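Local coordinates for uncharacterized protein (PDB 4FTD), which is of unknown function but joins an immunoglobulin-like domain to a six-bladed beta-propeller and may take part in carbohydrate metabolism, at residues Met75-Asp80 with Tyr101-Arg106; Val299-Arg304 with Glu338-Lys343. One frame throughout, in Å; residues are numbered along the deposited sequence.

How the contacts relate
Both segments of contact 1 precede those of contact 2 in the sequence, and the two contacts lie in separate parts of the chain. Residues 75-80 and 101-106 meet in the immunoglobulin-like domain near the N-terminus, where the end of strand 74-75 and the loop after it pack on strand 98-106. Residues 299-304 and 338-343 belong to the beta-propeller and join the first strands of two successive blades. The contact centres are 50 Å apart; their nearest atoms are still about 33 Å apart, and they share no sheet. Contact 1 is thus internal to the smaller domain, whereas contact 2 links blade to blade in the larger one.

Contact 1 (Met75-Asp80 with Tyr101-Arg106); sequences MDYSMD and YLMKVR
In the immunoglobulin-like domain, Met-75 and Tyr-77, at the end of strand 74-75 and in the loop after it, pack with Met-79 on the inward-facing residues Met-103 and Val-105 of strand 98-106. The segments meet mainly through side chains, for even the nearest pair of CA atoms, those of Tyr-77 and Val-105, is 7.3 Å apart. The phenol of Tyr-77 reaches across this gap. Its OH donates a 2.8 Å hydrogen bond to Met-103 O, approaching from above the carbonyl plane, 50° out of it, while the oxygen lies at the edge of the ring. This supplies a partner for a hydroxyl on a largely buried side chain. Val-105 covers one face of the same ring: CG2 stands 3.7 Å from the Tyr-77 ring centroid and only 10° off the normal, a CH-pi contact over the centre. Met-103, modelled like Met-75 and Met-79 as selenomethionine, crosses the tyrosine side chain at about a right angle. Its CG is anti to the backbone N (chi1 -178°), and CB and CG both lie close to the phenol oxygen, while CE comes within 3.7 Å of Tyr-77 CE1. The same methyl also touches Met-75, the two side chains crossing at a slant. Ile-60 of strand 58-64 packs on both of these selenomethionines, and Leu-58 on Tyr-77 and Val-105, so that strand helps to enclose the cluster. Met-79 adds a looser contact, its CE 4.5 Å from Val-105 CG1. The loop itself is shaped by an Asx turn, in which Ser-78 N donates to Asp-76 OD1; that oxygen also accepts from Ser-78 OG at 2.6 Å, through its syn lone pair.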
loop_
_atom_site.group_PDB
_atom_site.type_symbol
_atom_site.label_atom_id
_atom_site.label_comp_id
_atom_site.label_asym_id
_atom_site.label_seq_id
_atom_site.Cartn_x
_atom_site.Cartn_y
_atom_site.Cartn_z
HETATM N N MSE A 75 -15.919 -1.593 -43.742
HETATM C CA MSE A 75 -16.613 -0.612 -42.890
HETATM C C MSE A 75 -15.618 0.406 -42.333
HETATM O O MSE A 75 -14.486 0.054 -42.002
HETATM C CB MSE A 75 -17.326 -1.349 -41.747
HETATM C CG MSE A 75 -18.464 -2.237 -42.260
HETATM SE SE MSE A 75 -19.426 -3.112 -40.809
HETATM C CE MSE A 75 -20.580 -1.505 -40.210
ATOM N N ASP A 76 -16.060 1.651 -42.207
ATOM C CA ASP A 76 -15.217 2.755 -41.738
ATOM C C ASP A 76 -15.528 3.037 -40.268
ATOM O O ASP A 76 -16.584 3.601 -39.934
ATOM C CB ASP A 76 -15.474 4.001 -42.595
ATOM C CG ASP A 76 -14.571 5.191 -42.220
ATOM O OD1 ASP A 76 -13.751 5.124 -41.277
ATOM O OD2 ASP A 76 -14.713 6.224 -42.890
ATOM N N TYR A 77 -14.622 2.608 -39.399
ATOM C CA TYR A 77 -14.709 2.851 -37.959
ATOM C C TYR A 77 -13.661 3.891 -37.490
ATOM O O TYR A 77 -13.199 3.837 -36.361
ATOM C CB TYR A 77 -14.553 1.522 -37.203
ATOM C CG TYR A 77 -15.858 0.773 -37.114
ATOM C CD1 TYR A 77 -16.269 -0.066 -38.137
ATOM C CD2 TYR A 77 -16.722 0.980 -36.050
ATOM C CE1 TYR A 77 -17.478 -0.729 -38.065
ATOM C CE2 TYR A 77 -17.935 0.316 -35.969
ATOM C CZ TYR A 77 -18.308 -0.533 -36.988
ATOM O OH TYR A 77 -19.501 -1.218 -36.922
ATOM N N SER A 78 -13.281 4.804 -38.373
ATOM C CA SER A 78 -12.385 5.898 -38.027
ATOM C C SER A 78 -12.820 6.542 -36.703
ATOM O O SER A 78 -14.000 6.841 -36.494
ATOM C CB SER A 78 -12.380 6.953 -39.134
ATOM O OG SER A 78 -11.758 6.451 -40.291
HETATM N N MSE A 79 -11.853 6.696 -35.808
HETATM C CA MSE A 79 -12.027 7.328 -34.505
HETATM C C MSE A 79 -10.835 8.253 -34.306
HETATM O O MSE A 79 -9.741 7.923 -34.744
HETATM C CB MSE A 79 -11.944 6.266 -33.406
HETATM C CG MSE A 79 -13.192 5.527 -33.135
HETATM SE SE MSE A 79 -12.842 4.002 -31.995
HETATM C CE MSE A 79 -12.557 2.625 -33.398
ATOM N N ASP A 80 -11.022 9.378 -33.626
ATOM C CA ASP A 80 -9.857 10.184 -33.210
ATOM C C ASP A 80 -9.107 9.484 -32.054
ATOM O O ASP A 80 -9.661 8.604 -31.386
ATOM C CB ASP A 80 -10.257 11.612 -32.845
ATOM C CG ASP A 80 -11.366 11.667 -31.829
ATOM O OD1 ASP A 80 -11.329 10.891 -30.850
ATOM O OD2 ASP A 80 -12.285 12.489 -32.015
ATOM N N TYR A 101 -28.337 -4.005 -37.617
ATOM C CA TYR A 101 -27.652 -4.368 -36.380
ATOM C C TYR A 101 -26.757 -3.184 -36.027
ATOM O O TYR A 101 -26.199 -2.539 -36.919
ATOM C CB TYR A 101 -26.775 -5.621 -36.616
ATOM C CG TYR A 101 -27.557 -6.905 -36.805
ATOM C CD1 TYR A 101 -28.052 -7.272 -38.060
ATOM C CD2 TYR A 101 -27.771 -7.776 -35.745
ATOM C CE1 TYR A 101 -28.749 -8.455 -38.241
ATOM C CE2 TYR A 101 -28.480 -8.953 -35.924
ATOM C CZ TYR A 101 -28.959 -9.285 -37.181
ATOM O OH TYR A 101 -29.662 -10.449 -37.382
ATOM N N LEU A 102 -26.631 -2.898 -34.735
ATOM C CA LEU A 102 -25.727 -1.865 -34.233
ATOM C C LEU A 102 -24.407 -2.548 -33.881
ATOM O O LEU A 102 -24.327 -3.322 -32.912
ATOM C CB LEU A 102 -26.315 -1.145 -33.011
ATOM C CG LEU A 102 -27.270 -0.027 -33.381
ATOM C CD1 LEU A 102 -27.853 0.624 -32.119
ATOM C CD2 LEU A 102 -26.504 0.977 -34.245
HETATM N N MSE A 103 -23.378 -2.254 -34.671
HETATM C CA MSE A 103 -22.091 -2.913 -34.540
HETATM C C MSE A 103 -21.069 -2.008 -33.874
HETATM O O MSE A 103 -20.716 -0.981 -34.428
HETATM C CB MSE A 103 -21.595 -3.383 -35.905
HETATM C CG MSE A 103 -20.265 -4.117 -35.826
HETATM SE SE MSE A 103 -19.792 -4.994 -37.506
HETATM C CE MSE A 103 -17.867 -4.377 -37.701
ATOM N N LYS A 104 -20.586 -2.430 -32.697
ATOM C CA LYS A 104 -19.656 -1.638 -31.894
ATOM C C LYS A 104 -18.241 -2.208 -31.984
ATOM O O LYS A 104 -18.038 -3.413 -31.792
ATOM C CB LYS A 104 -20.100 -1.599 -30.428
ATOM C CG LYS A 104 -19.285 -0.644 -29.547
ATOM C CD LYS A 104 -19.625 -0.818 -28.072
ATOM C CE LYS A 104 -21.043 -0.355 -27.765
ATOM N NZ LYS A 104 -21.332 -0.492 -26.315
ATOM N N VAL A 105 -17.286 -1.336 -32.313
ATOM C CA VAL A 105 -15.869 -1.684 -32.334
ATOM C C VAL A 105 -15.179 -0.820 -31.255
ATOM O O VAL A 105 -15.427 0.388 -31.180
ATOM C CB VAL A 105 -15.209 -1.485 -33.712
ATOM C CG1 VAL A 105 -13.710 -1.705 -33.608
ATOM C CG2 VAL A 105 -15.803 -2.442 -34.759
ATOM N N ARG A 106 -14.320 -1.469 -30.461
ATOM C CA ARG A 106 -13.656 -0.869 -29.306
ATOM C C ARG A 106 -12.143 -1.052 -29.329
ATOM O O ARG A 106 -11.664 -2.092 -29.786
ATOM C CB ARG A 106 -14.207 -1.534 -28.051
ATOM C CG ARG A 106 -15.697 -1.317 -27.868
ATOM C CD ARG A 106 -16.209 -2.042 -26.651
ATOM N NE ARG A 106 -16.145 -3.487 -26.840
ATOM C CZ ARG A 106 -15.985 -4.382 -25.870
ATOM N NH1 ARG A 106 -15.842 -4.004 -24.612
ATOM N NH2 ARG A 106 -15.932 -5.680 -26.158
#

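Contact 2 (Val299-Arg304 with Glu338-Lys343); sequences VTNVYR and EAVAPK
Val-299 begins the contact between the first strands of two successive propeller blades, its CG1 lying 4.0 Å from Val-340 CG1 as the two side chains slant across each other. The touching parts of the segments run nearly parallel, as the inner strands of a propeller do, and side chains and a water join them in place of backbone hydrogen bonding. Asn-301 comes next. Its OD1 accepts a weak hydrogen bond from Ala-341 N, 3.0 Å long and bent to 133° at the hydrogen, just where residues 338-343 turn a corner, at Ala-341, between strands 339-340 and 342-347. Asn-301 CB also packs on Pro-342 CD. Tyr-303 buries the largest area of this pair of segments. Ala-341 CA sits at its ring edge, 3.7 Å from CE2, while Lys-343 covers one face. The lysine CG is anti to the carbonyl carbon (chi1 -61°) and the chain beyond it is extended, bringing CE over the middle of the Tyr-303 ring, 3.6 Å from the centroid and 9° off the normal. NZ, 4.5 Å from that centroid, adds a cation-pi interaction, but its stronger polar partner is Asp-415 through a salt bridge, supported by a hydrogen bond to Thr-414 O. One water donates to both Tyr-303 O and Pro-342 O, at 2.9 and 2.7 Å respectively, tying the two backbones together. A glycerol, probably from the crystallisation liquor, lies about 4 Å from the lysine side chain. Tyr-303 also touches Ser-250 and Asn-252 on strand 250-253, and Asp-415 belongs to strand 412-420, so the contact lies between the first strand of the preceding blade and an edge strand of the sheet that includes strand 120-125; strands 311-315 and 350-357 pair with its two segments within their own blades.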
loop_
_atom_site.group_PDB
_atom_site.type_symbol
_atom_site.label_atom_id
_atom_site.label_comp_id
_atom_site.label_asym_id
_atom_site.label_seq_id
_atom_site.Cartn_x
_atom_site.Cartn_y
_atom_site.Cartn_z
ATOM N N VAL A 299 1.185 8.862 19.406
ATOM C CA VAL A 299 0.928 8.012 18.225
ATOM C C VAL A 299 1.081 8.875 16.987
ATOM O O VAL A 299 0.155 9.541 16.539
ATOM C CB VAL A 299 -0.442 7.304 18.267
ATOM C CG1 VAL A 299 -0.557 6.242 17.134
ATOM C CG2 VAL A 299 -0.643 6.679 19.656
ATOM N N THR A 300 2.297 8.863 16.442
ATOM C CA THR A 300 2.698 9.749 15.331
ATOM C C THR A 300 3.899 9.109 14.629
ATOM O O THR A 300 4.634 8.306 15.242
ATOM C CB THR A 300 3.063 11.159 15.850
ATOM O OG1 THR A 300 3.356 12.048 14.768
ATOM C CG2 THR A 300 4.236 11.089 16.848
ATOM N N ASN A 301 4.077 9.441 13.351
ATOM C CA ASN A 301 5.117 8.873 12.543
ATOM C C ASN A 301 5.542 9.829 11.479
ATOM O O ASN A 301 4.757 10.634 11.033
ATOM C CB ASN A 301 4.629 7.613 11.817
ATOM C CG ASN A 301 4.312 6.430 12.739
ATOM O OD1 ASN A 301 3.158 6.175 12.998
ATOM N ND2 ASN A 301 5.337 5.705 13.215
ATOM N N VAL A 302 6.767 9.637 11.031
ATOM C CA VAL A 302 7.458 10.429 10.010
ATOM C C VAL A 302 8.186 9.447 9.063
ATOM O O VAL A 302 9.180 8.811 9.461
ATOM C CB VAL A 302 8.480 11.441 10.627
ATOM C CG1 VAL A 302 9.200 12.220 9.515
ATOM C CG2 VAL A 302 7.808 12.460 11.571
ATOM N N TYR A 303 7.709 9.322 7.825
ATOM C CA TYR A 303 8.262 8.374 6.857
ATOM C C TYR A 303 8.622 9.028 5.525
ATOM O O TYR A 303 7.844 9.800 4.926
ATOM C CB TYR A 303 7.313 7.171 6.602
ATOM C CG TYR A 303 7.277 6.165 7.738
ATOM C CD1 TYR A 303 8.388 5.410 8.057
ATOM C CD2 TYR A 303 6.136 5.930 8.441
ATOM C CE1 TYR A 303 8.394 4.517 9.110
ATOM C CE2 TYR A 303 6.113 5.053 9.491
ATOM C CZ TYR A 303 7.231 4.322 9.818
ATOM O OH TYR A 303 7.167 3.445 10.864
ATOM N N ARG A 304 9.842 8.726 5.096
ATOM C CA ARG A 304 10.431 9.233 3.859
ATOM C C ARG A 304 9.617 8.851 2.628
ATOM O O ARG A 304 9.158 7.751 2.522
ATOM C CB ARG A 304 11.852 8.699 3.709
ATOM C CG ARG A 304 12.686 9.389 2.648
ATOM C CD ARG A 304 14.140 8.970 2.766
ATOM N NE ARG A 304 14.916 9.534 1.674
ATOM C CZ ARG A 304 16.162 9.187 1.345
ATOM N NH1 ARG A 304 16.825 8.247 2.019
ATOM N NH2 ARG A 304 16.755 9.784 0.310
ATOM N N GLU A 338 -7.219 9.856 12.026
ATOM C CA GLU A 338 -6.201 9.237 12.866
ATOM C C GLU A 338 -5.273 8.285 12.093
ATOM O O GLU A 338 -4.720 7.357 12.696
ATOM C CB GLU A 338 -6.799 8.509 14.093
ATOM C CG GLU A 338 -7.804 9.357 14.899
ATOM C CD GLU A 338 -8.167 8.713 16.234
ATOM O OE1 GLU A 338 -7.472 7.774 16.700
ATOM O OE2 GLU A 338 -9.171 9.149 16.820
ATOM N N ALA A 339 -5.119 8.537 10.780
ATOM C CA ALA A 339 -4.161 7.856 9.928
ATOM C C ALA A 339 -2.764 8.149 10.469
ATOM O O ALA A 339 -2.368 9.295 10.678
ATOM C CB ALA A 339 -4.269 8.307 8.483
ATOM N N VAL A 340 -2.054 7.077 10.740
ATOM C CA VAL A 340 -0.684 7.096 11.199
ATOM C C VAL A 340 0.129 6.126 10.317
ATOM O O VAL A 340 -0.396 5.499 9.396
ATOM C CB VAL A 340 -0.554 6.773 12.731
ATOM C CG1 VAL A 340 -1.316 7.825 13.569
ATOM C CG2 VAL A 340 -1.021 5.369 13.092
ATOM N N ALA A 341 1.433 6.100 10.544
ATOM C CA ALA A 341 2.384 5.325 9.735
ATOM C C ALA A 341 2.216 5.514 8.190
ATOM O O ALA A 341 2.118 4.550 7.466
ATOM C CB ALA A 341 2.305 3.851 10.134
ATOM N N PRO A 342 2.197 6.770 7.699
ATOM C CA PRO A 342 1.959 7.065 6.263
ATOM C C PRO A 342 3.126 6.687 5.354
ATOM O O PRO A 342 4.213 7.292 5.457
ATOM C CB PRO A 342 1.739 8.598 6.249
ATOM C CG PRO A 342 2.511 9.076 7.425
ATOM C CD PRO A 342 2.460 7.997 8.453
ATOM N N LYS A 343 2.920 5.673 4.502
ATOM C CA LYS A 343 3.955 5.228 3.574
ATOM C C LYS A 343 3.490 5.333 2.128
ATOM O O LYS A 343 2.401 4.876 1.778
ATOM C CB LYS A 343 4.383 3.779 3.883
ATOM C CG LYS A 343 4.963 3.602 5.279
ATOM C CD LYS A 343 5.695 2.282 5.529
ATOM C CE LYS A 343 6.276 2.254 6.945
ATOM N NZ LYS A 343 6.972 0.954 7.286
HETATM O O HOH W 1 5.814 8.313 3.524
#